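Local atomic coordinates of thioredoxin (TrxA-1) (Sulfolobus solfataricus, PDB entry 3TCO), a protein that probably reduces protein disulfides, as thioredoxins do, through a redox-active pair of cysteines at the start of a helix. Residues K22-C36 against V73-G85. Residues are numbered along the deposited sequence; the frame is centred on the assembly and turned at random.
Sequences KLVLVDCWAEWCAPC and VLNIPTTLIFVNG. With EDO (1,2-ethanediol), chain E.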
ATOM      1  N   LYS A  22      -6.701 -11.769   2.134  1.00 15.52           N
ATOM      2  CA  LYS A  22      -7.957 -11.075   1.865  1.00 16.50           C
ATOM      3  C   LYS A  22      -7.801  -9.587   1.566  1.00 15.50           C
ATOM      4  O   LYS A  22      -8.337  -9.095   0.579  1.00 13.55           O
ATOM      5  CB  LYS A  22      -8.945 -11.250   3.025  1.00 19.24           C
ATOM      6  CG  LYS A  22     -10.197 -10.397   2.844  1.00 21.76           C
ATOM      7  CD  LYS A  22     -11.210 -10.586   3.971  1.00 25.70           C
ATOM      8  CE  LYS A  22     -12.411  -9.678   3.744  1.00 28.43           C
ATOM      9  NZ  LYS A  22     -13.539  -9.972   4.666  1.00 31.62           N
ATOM     10  N   LEU A  23      -7.090  -8.868   2.433  1.00 14.69           N
ATOM     11  CA  LEU A  23      -6.890  -7.442   2.238  1.00 13.07           C
ATOM     12  C   LEU A  23      -5.414  -7.103   2.175  1.00 13.21           C
ATOM     13  O   LEU A  23      -4.647  -7.394   3.106  1.00 13.26           O
ATOM     14  CB  LEU A  23      -7.552  -6.632   3.369  1.00 12.97           C
ATOM     15  CG  LEU A  23      -7.180  -5.138   3.423  1.00 12.99           C
ATOM     16  CD1 LEU A  23      -7.707  -4.419   2.168  1.00 12.34           C
ATOM     17  CD2 LEU A  23      -7.779  -4.483   4.670  1.00 13.21           C
ATOM     18  N   VAL A  24      -5.023  -6.466   1.076  1.00 12.63           N
ATOM     19  CA  VAL A  24      -3.635  -6.076   0.889  1.00 12.19           C
ATOM     20  C   VAL A  24      -3.573  -4.642   0.382  1.00 12.40           C
ATOM     21  O   VAL A  24      -4.223  -4.297  -0.610  1.00 12.78           O
ATOM     22  CB  VAL A  24      -2.915  -6.976  -0.142  1.00 13.51           C
ATOM     23  CG1 VAL A  24      -1.452  -6.536  -0.281  1.00 14.28           C
ATOM     24  CG2 VAL A  24      -2.965  -8.453   0.297  1.00 11.09           C
ATOM     25  N   LEU A  25      -2.816  -3.808   1.087  1.00 11.59           N
ATOM     26  CA  LEU A  25      -2.636  -2.413   0.694  1.00 12.56           C
ATOM     27  C   LEU A  25      -1.225  -2.284   0.158  1.00 12.20           C
ATOM     28  O   LEU A  25      -0.325  -3.012   0.576  1.00 11.53           O
ATOM     29  CB  LEU A  25      -2.830  -1.462   1.886  1.00 12.09           C
ATOM     30  CG  LEU A  25      -4.246  -1.400   2.469  1.00 13.40           C
ATOM     31  CD1 LEU A  25      -4.414  -2.486   3.535  1.00 13.35           C
ATOM     32  CD2 LEU A  25      -4.475  -0.028   3.090  1.00 13.78           C
ATOM     33  N   VAL A  26      -1.028  -1.355  -0.767  1.00 12.42           N
ATOM     34  CA  VAL A  26       0.291  -1.169  -1.353  1.00 13.71           C
ATOM     35  C   VAL A  26       0.639   0.307  -1.428  1.00 14.29           C
ATOM     36  O   VAL A  26       0.071   1.038  -2.236  1.00 16.19           O
ATOM     37  CB  VAL A  26       0.366  -1.763  -2.793  1.00 15.30           C
ATOM     38  CG1 VAL A  26       1.808  -1.677  -3.310  1.00 15.37           C
ATOM     39  CG2 VAL A  26      -0.119  -3.207  -2.803  1.00 13.71           C
ATOM     40  N   ASP A  27       1.552   0.742  -0.565  1.00 13.58           N
ATOM     41  CA  ASP A  27       1.993   2.134  -0.544  1.00 15.04           C
ATOM     42  C   ASP A  27       3.094   2.262  -1.610  1.00 14.86           C
ATOM     43  O   ASP A  27       4.182   1.725  -1.453  1.00 13.92           O
ATOM     44  CB  ASP A  27       2.525   2.495   0.855  1.00 14.15           C
ATOM     45  CG  ASP A  27       3.262   3.841   0.891  1.00 17.32           C
ATOM     46  OD1 ASP A  27       3.058   4.686   0.001  1.00 17.51           O
ATOM     47  OD2 ASP A  27       4.041   4.052   1.832  1.00 21.14           O
ATOM     48  N   CYS A  28       2.764   2.916  -2.719  1.00 14.13           N
ATOM     49  CA  CYS A  28       3.712   3.129  -3.811  1.00 14.26           C
ATOM     50  C   CYS A  28       4.462   4.417  -3.454  1.00 15.97           C
ATOM     51  O   CYS A  28       3.863   5.494  -3.343  1.00 15.34           O
ATOM     52  CB  CYS A  28       2.941   3.253  -5.122  1.00 14.20           C
ATOM     53  SG  CYS A  28       1.957   1.743  -5.507  1.00 17.60           S
ATOM     54  N   TRP A  29       5.774   4.301  -3.262  1.00 15.37           N
ATOM     55  CA  TRP A  29       6.580   5.439  -2.827  1.00 15.55           C
ATOM     56  C   TRP A  29       7.963   5.512  -3.469  1.00 15.81           C
ATOM     57  O   TRP A  29       8.332   4.677  -4.285  1.00 15.45           O
ATOM     58  CB  TRP A  29       6.793   5.334  -1.321  1.00 14.85           C
ATOM     59  CG  TRP A  29       7.659   4.137  -0.989  1.00 16.57           C
ATOM     60  CD1 TRP A  29       7.322   2.821  -1.125  1.00 17.75           C
ATOM     61  CD2 TRP A  29       9.029   4.156  -0.562  1.00 18.26           C
ATOM     62  NE1 TRP A  29       8.396   2.018  -0.816  1.00 19.36           N
ATOM     63  CE2 TRP A  29       9.457   2.809  -0.467  1.00 19.71           C
ATOM     64  CE3 TRP A  29       9.937   5.177  -0.255  1.00 19.67           C
ATOM     65  CZ2 TRP A  29      10.755   2.456  -0.077  1.00 19.60           C
ATOM     66  CZ3 TRP A  29      11.232   4.829   0.134  1.00 20.84           C
ATOM     67  CH2 TRP A  29      11.627   3.475   0.220  1.00 22.64           C
ATOM     68  N   ALA A  30       8.722   6.516  -3.037  1.00 17.27           N
ATOM     69  CA  ALA A  30      10.096   6.757  -3.479  1.00 18.64           C
ATOM     70  C   ALA A  30      10.722   7.685  -2.440  1.00 19.20           C
ATOM     71  O   ALA A  30      10.041   8.552  -1.890  1.00 17.98           O
ATOM     72  CB  ALA A  30      10.119   7.403  -4.862  1.00 19.44           C
ATOM     73  N   GLU A  31      12.011   7.507  -2.164  1.00 19.72           N
ATOM     74  CA  GLU A  31      12.686   8.327  -1.158  1.00 22.12           C
ATOM     75  C   GLU A  31      12.760   9.833  -1.464  1.00 21.06           C
ATOM     76  O   GLU A  31      12.820  10.656  -0.548  1.00 20.74           O
ATOM     77  CB  GLU A  31      14.104   7.794  -0.916  1.00 24.85           C
ATOM     78  CG  GLU A  31      14.603   8.051   0.497  1.00 31.41           C
ATOM     79  CD  GLU A  31      16.074   7.731   0.675  1.00 34.48           C
ATOM     80  OE1 GLU A  31      16.550   6.741   0.075  1.00 36.59           O
ATOM     81  OE2 GLU A  31      16.754   8.463   1.428  1.00 38.37           O
ATOM     82  N   TRP A  32      12.744  10.193  -2.743  1.00 18.82           N
ATOM     83  CA  TRP A  32      12.844  11.598  -3.141  1.00 18.96           C
ATOM     84  C   TRP A  32      11.523  12.357  -3.079  1.00 19.15           C
ATOM     85  O   TRP A  32      11.472  13.558  -3.365  1.00 16.34           O
ATOM     86  CB  TRP A  32      13.377  11.690  -4.571  1.00 15.59           C
ATOM     87  CG  TRP A  32      12.698  10.731  -5.518  1.00 15.83           C
ATOM     88  CD1 TRP A  32      13.205   9.556  -5.992  1.00 14.93           C
ATOM     89  CD2 TRP A  32      11.426  10.907  -6.161  1.00 17.29           C
ATOM     90  NE1 TRP A  32      12.341   8.997  -6.900  1.00 16.11           N
ATOM     91  CE2 TRP A  32      11.240   9.801  -7.025  1.00 16.87           C
ATOM     92  CE3 TRP A  32      10.430  11.891  -6.097  1.00 15.51           C
ATOM     93  CZ2 TRP A  32      10.095   9.651  -7.823  1.00 18.42           C
ATOM     94  CZ3 TRP A  32       9.291  11.746  -6.891  1.00 18.36           C
ATOM     95  CH2 TRP A  32       9.136  10.630  -7.745  1.00 16.95           C
ATOM     96  N   CYS A  33      10.463  11.647  -2.718  1.00 17.74           N
ATOM     97  CA  CYS A  33       9.128  12.215  -2.674  1.00 17.48           C
ATOM     98  C   CYS A  33       8.763  12.745  -1.288  1.00 18.74           C
ATOM     99  O   CYS A  33       8.622  11.982  -0.330  1.00 18.20           O
ATOM    100  CB  CYS A  33       8.150  11.145  -3.182  1.00 19.11           C
ATOM    101  SG  CYS A  33       6.388  11.285  -2.748  1.00 20.82           S
ATOM    102  N   ALA A  34       8.637  14.069  -1.196  1.00 18.51           N
ATOM    103  CA  ALA A  34       8.319  14.746   0.061  1.00 18.74           C
ATOM    104  C   ALA A  34       7.021  14.250   0.706  1.00 19.39           C
ATOM    105  O   ALA A  34       7.028  13.865   1.873  1.00 20.26           O
ATOM    106  CB  ALA A  34       8.244  16.260  -0.163  1.00 18.07           C
ATOM    107  N   PRO A  35       5.894  14.267  -0.039  1.00 18.80           N
ATOM    108  CA  PRO A  35       4.600  13.807   0.481  1.00 19.60           C
ATOM    109  C   PRO A  35       4.681  12.350   0.961  1.00 19.34           C
ATOM    110  O   PRO A  35       4.021  11.963   1.931  1.00 18.74           O
ATOM    111  CB  PRO A  35       3.662  13.943  -0.720  1.00 20.69           C
ATOM    112  CG  PRO A  35       4.303  14.985  -1.575  1.00 21.12           C
ATOM    113  CD  PRO A  35       5.770  14.700  -1.444  1.00 20.06           C
ATOM    114  N   CYS A  36       5.479  11.540   0.273  1.00 18.73           N
ATOM    115  CA  CYS A  36       5.632  10.136   0.656  1.00 19.51           C
ATOM    116  C   CYS A  36       6.275  10.034   2.020  1.00 20.78           C
ATOM    117  O   CYS A  36       5.871   9.230   2.859  1.00 20.65           O
ATOM    118  CB  CYS A  36       6.519   9.383  -0.341  1.00 19.03           C
ATOM    119  SG  CYS A  36       5.977   9.368  -2.077  1.00 21.71           S
ATOM    120  N   VAL A  73       0.254   4.084 -11.890  1.00 27.60           N
ATOM    121  CA  VAL A  73       0.661   4.943 -10.794  1.00 27.85           C
ATOM    122  C   VAL A  73       1.487   6.088 -11.384  1.00 29.05           C
ATOM    123  O   VAL A  73       2.699   5.962 -11.586  1.00 29.14           O
ATOM    124  CB  VAL A  73       1.496   4.160  -9.771  1.00 26.16           C
ATOM    125  CG1 VAL A  73       1.991   5.090  -8.676  1.00 24.19           C
ATOM    126  CG2 VAL A  73       0.646   3.028  -9.185  1.00 24.32           C
ATOM    127  N   LEU A  74       0.819   7.202 -11.662  1.00 30.46           N
ATOM    128  CA  LEU A  74       1.480   8.369 -12.248  1.00 31.30           C
ATOM    129  C   LEU A  74       1.951   9.379 -11.208  1.00 30.63           C
ATOM    130  O   LEU A  74       2.878  10.157 -11.457  1.00 30.83           O
ATOM    131  CB  LEU A  74       0.539   9.060 -13.234  1.00 34.36           C
ATOM    132  CG  LEU A  74       0.093   8.207 -14.426  1.00 37.53           C
ATOM    133  CD1 LEU A  74      -0.831   9.025 -15.322  1.00 38.80           C
ATOM    134  CD2 LEU A  74       1.316   7.731 -15.212  1.00 39.20           C
ATOM    135  N   ASN A  75       1.301   9.368 -10.050  1.00 27.79           N
ATOM    136  CA  ASN A  75       1.652  10.277  -8.963  1.00 26.35           C
ATOM    137  C   ASN A  75       1.853   9.479  -7.677  1.00 24.32           C
ATOM    138  O   ASN A  75       1.222   8.444  -7.471  1.00 23.75           O
ATOM    139  CB  ASN A  75       0.534  11.298  -8.739  1.00 28.41           C
ATOM    140  CG  ASN A  75       0.425  12.311  -9.865  1.00 29.80           C
ATOM    141  OD1 ASN A  75       1.131  13.321  -9.878  1.00 31.92           O
ATOM    142  ND2 ASN A  75      -0.451  12.037 -10.819  1.00 30.21           N
ATOM    143  N   ILE A  76       2.748   9.945  -6.821  1.00 21.84           N
ATOM    144  CA  ILE A  76       2.964   9.271  -5.553  1.00 19.90           C
ATOM    145  C   ILE A  76       2.941  10.328  -4.457  1.00 19.79           C
ATOM    146  O   ILE A  76       3.257  11.494  -4.696  1.00 19.12           O
ATOM    147  CB  ILE A  76       4.309   8.478  -5.507  1.00 19.74           C
ATOM    148  CG1 ILE A  76       5.490   9.385  -5.872  1.00 18.64           C
ATOM    149  CG2 ILE A  76       4.239   7.265  -6.452  1.00 18.94           C
ATOM    150  CD1 ILE A  76       6.836   8.742  -5.612  1.00 15.76           C
ATOM    151  N   PRO A  77       2.585   9.923  -3.231  1.00 18.82           N
ATOM    152  CA  PRO A  77       2.242   8.519  -2.982  1.00 17.85           C
ATOM    153  C   PRO A  77       0.887   8.093  -3.519  1.00 17.94           C
ATOM    154  O   PRO A  77       0.012   8.922  -3.760  1.00 19.40           O
ATOM    155  CB  PRO A  77       2.312   8.410  -1.465  1.00 18.41           C
ATOM    156  CG  PRO A  77       1.924   9.791  -0.995  1.00 17.41           C
ATOM    157  CD  PRO A  77       2.632  10.702  -1.979  1.00 17.80           C
ATOM    158  N   THR A  78       0.745   6.790  -3.745  1.00 16.92           N
ATOM    159  CA  THR A  78      -0.510   6.193  -4.183  1.00 16.35           C
ATOM    160  C   THR A  78      -0.649   4.918  -3.369  1.00 15.97           C
ATOM    161  O   THR A  78       0.311   4.162  -3.224  1.00 16.65           O
ATOM    162  CB  THR A  78      -0.512   5.791  -5.670  1.00 17.12           C
ATOM    163  OG1 THR A  78      -0.608   6.967  -6.486  1.00 17.26           O
ATOM    164  CG2 THR A  78      -1.699   4.876  -5.954  1.00 14.70           C
ATOM    165  N   THR A  79      -1.840   4.681  -2.835  1.00 16.20           N
ATOM    166  CA  THR A  79      -2.067   3.481  -2.051  1.00 14.50           C
ATOM    167  C   THR A  79      -3.104   2.617  -2.757  1.00 14.18           C
ATOM    168  O   THR A  79      -4.294   2.955  -2.790  1.00 15.59           O
ATOM    169  CB  THR A  79      -2.576   3.835  -0.635  1.00 15.53           C
ATOM    170  OG1 THR A  79      -1.637   4.706   0.012  1.00 14.04           O
ATOM    171  CG2 THR A  79      -2.712   2.589   0.196  1.00 15.55           C
ATOM    172  N   LEU A  80      -2.643   1.517  -3.342  1.00 12.26           N
ATOM    173  CA  LEU A  80      -3.524   0.582  -4.029  1.00 12.67           C
ATOM    174  C   LEU A  80      -4.180  -0.265  -2.952  1.00 13.69           C
ATOM    175  O   LEU A  80      -3.541  -0.581  -1.940  1.00 11.87           O
ATOM    176  CB  LEU A  80      -2.713  -0.344  -4.935  1.00 12.82           C
ATOM    177  CG  LEU A  80      -1.788   0.339  -5.952  1.00 12.85           C
ATOM    178  CD1 LEU A  80      -0.950  -0.728  -6.679  1.00 14.61           C
ATOM    179  CD2 LEU A  80      -2.636   1.152  -6.924  1.00 13.90           C
ATOM    180  N   ILE A  81      -5.443  -0.620  -3.158  1.00 12.82           N
ATOM    181  CA  ILE A  81      -6.132  -1.473  -2.201  1.00 13.89           C
ATOM    182  C   ILE A  81      -6.713  -2.693  -2.917  1.00 13.25           C
ATOM    183  O   ILE A  81      -7.501  -2.569  -3.863  1.00 12.49           O
ATOM    184  CB  ILE A  81      -7.247  -0.717  -1.457  1.00 15.33           C
ATOM    185  CG1 ILE A  81      -6.625   0.498  -0.737  1.00 17.04           C
ATOM    186  CG2 ILE A  81      -7.938  -1.670  -0.452  1.00 12.93           C
ATOM    187  CD1 ILE A  81      -7.586   1.324   0.034  1.00 23.24           C
ATOM    188  N   PHE A  82      -6.300  -3.869  -2.461  1.00 14.07           N
ATOM    189  CA  PHE A  82      -6.751  -5.128  -3.052  1.00 13.85           C
ATOM    190  C   PHE A  82      -7.559  -5.933  -2.055  1.00 14.20           C
ATOM    191  O   PHE A  82      -7.150  -6.080  -0.906  1.00 13.37           O
ATOM    192  CB  PHE A  82      -5.560  -5.988  -3.477  1.00 12.73           C
ATOM    193  CG  PHE A  82      -4.738  -5.394  -4.590  1.00 13.36           C
ATOM    194  CD1 PHE A  82      -3.700  -4.501  -4.315  1.00 13.61           C
ATOM    195  CD2 PHE A  82      -5.002  -5.732  -5.913  1.00 13.91           C
ATOM    196  CE1 PHE A  82      -2.928  -3.950  -5.356  1.00 14.09           C
ATOM    197  CE2 PHE A  82      -4.236  -5.180  -6.964  1.00 13.34           C
ATOM    198  CZ  PHE A  82      -3.203  -4.294  -6.675  1.00 13.16           C
ATOM    199  N   VAL A  83      -8.690  -6.470  -2.504  1.00 13.34           N
ATOM    200  CA  VAL A  83      -9.536  -7.300  -1.655  1.00 13.66           C
ATOM    201  C   VAL A  83      -9.881  -8.548  -2.463  1.00 14.00           C
ATOM    202  O   VAL A  83     -10.365  -8.456  -3.588  1.00 13.45           O
ATOM    203  CB  VAL A  83     -10.829  -6.549  -1.225  1.00 14.21           C
ATOM    204  CG1 VAL A  83     -11.767  -7.496  -0.446  1.00 14.18           C
ATOM    205  CG2 VAL A  83     -10.462  -5.353  -0.350  1.00 12.48           C
ATOM    206  N   ASN A  84      -9.621  -9.710  -1.880  1.00 13.90           N
ATOM    207  CA  ASN A  84      -9.868 -10.980  -2.556  1.00 15.91           C
ATOM    208  C   ASN A  84      -9.153 -11.036  -3.901  1.00 16.42           C
ATOM    209  O   ASN A  84      -9.707 -11.500  -4.901  1.00 17.08           O
ATOM    210  CB  ASN A  84     -11.370 -11.234  -2.734  1.00 16.24           C
ATOM    211  CG  ASN A  84     -12.085 -11.400  -1.408  1.00 17.90           C
ATOM    212  OD1 ASN A  84     -11.571 -12.062  -0.504  1.00 19.82           O
ATOM    213  ND2 ASN A  84     -13.270 -10.806  -1.281  1.00 15.50           N
ATOM    214  N   GLY A  85      -7.917 -10.545  -3.904  1.00 16.56           N
ATOM    215  CA  GLY A  85      -7.078 -10.572  -5.094  1.00 15.59           C
ATOM    216  C   GLY A  85      -7.378  -9.587  -6.206  1.00 14.38           C
ATOM    217  O   GLY A  85      -6.759  -9.665  -7.266  1.00 14.47           O
TER
HETATM  218  C1  EDO E 501     -13.487  -7.944  -4.995  1.00 17.61           C
HETATM  219  O1  EDO E 501     -12.432  -8.908  -4.972  1.00 19.38           O
HETATM  220  C2  EDO E 501     -14.058  -7.788  -3.584  1.00 17.92           C
HETATM  221  O2  EDO E 501     -14.544  -9.056  -3.134  1.00 17.69           O
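Val24, Val26 and Cys28 pair with Phe82, Leu80 and Thr78 in an antiparallel ladder between strands 23-29 and 78-83, in the middle of the thioredoxin sheet. The Val24 and Phe82 backbones hydrogen-bond to each other in both directions, and so do those of Val26 and Leu80. Cys28 N donates to Thr78 O at 2.8 Å. The return bond, Thr78 N to Cys28 O, is weak at 3.4 Å, where the ladder ends beside cis-Pro77. At the other end Asn84 N donates to Lys22 O at 2.8 Å. A 1,2-ethanediol, probably from crystallisation, accepts from Asn84 ND2 and donates to Val83 O. Leu23, Leu25 and Asp27 turn their other backbone edge to strand 55-60.

Cys28 SG rests against Leu80 CD1 at 4.0 Å. Thr78 OG1 donates to Asn75 O and closes the loop before the strand. Thr79 OG1 is hydrogen-bonded to Tyr39 OH. Asp27 OD1 is buried beside Pro77 CB, with no polar partner in the model. Asp27 OD2 lies close to the like-charged Glu40 OE1.

Cys33 and Cys36 form the disulfide. Cys36 SG packs on Pro77 CD at 3.6 Å, and Pro35 CB meets the same carbon. The Ile76 CG1 branch lies between its backbone N and carbonyl carbon (chi1 54°). This sets Ile76 CD1 against Ala30 CB, Cys33 CB and, at 3.7 Å, Trp32 CH2. The indole crosses Ile76 at about a right angle, and Trp32 NE1 is hydrogen-bonded to Asp62 OD2. The cis-proline loop thus faces the CxxC motif, as in the thioredoxin fold. The ladder satisfies the facing backbone groups of Val24, Val26, Leu80 and Phe82, whereas van der Waals packing on Ile76 and cis-Pro77, carbons and backbone atoms alike, holds the disulfide end, with no hydrogen bond across the two segments at either sulfur.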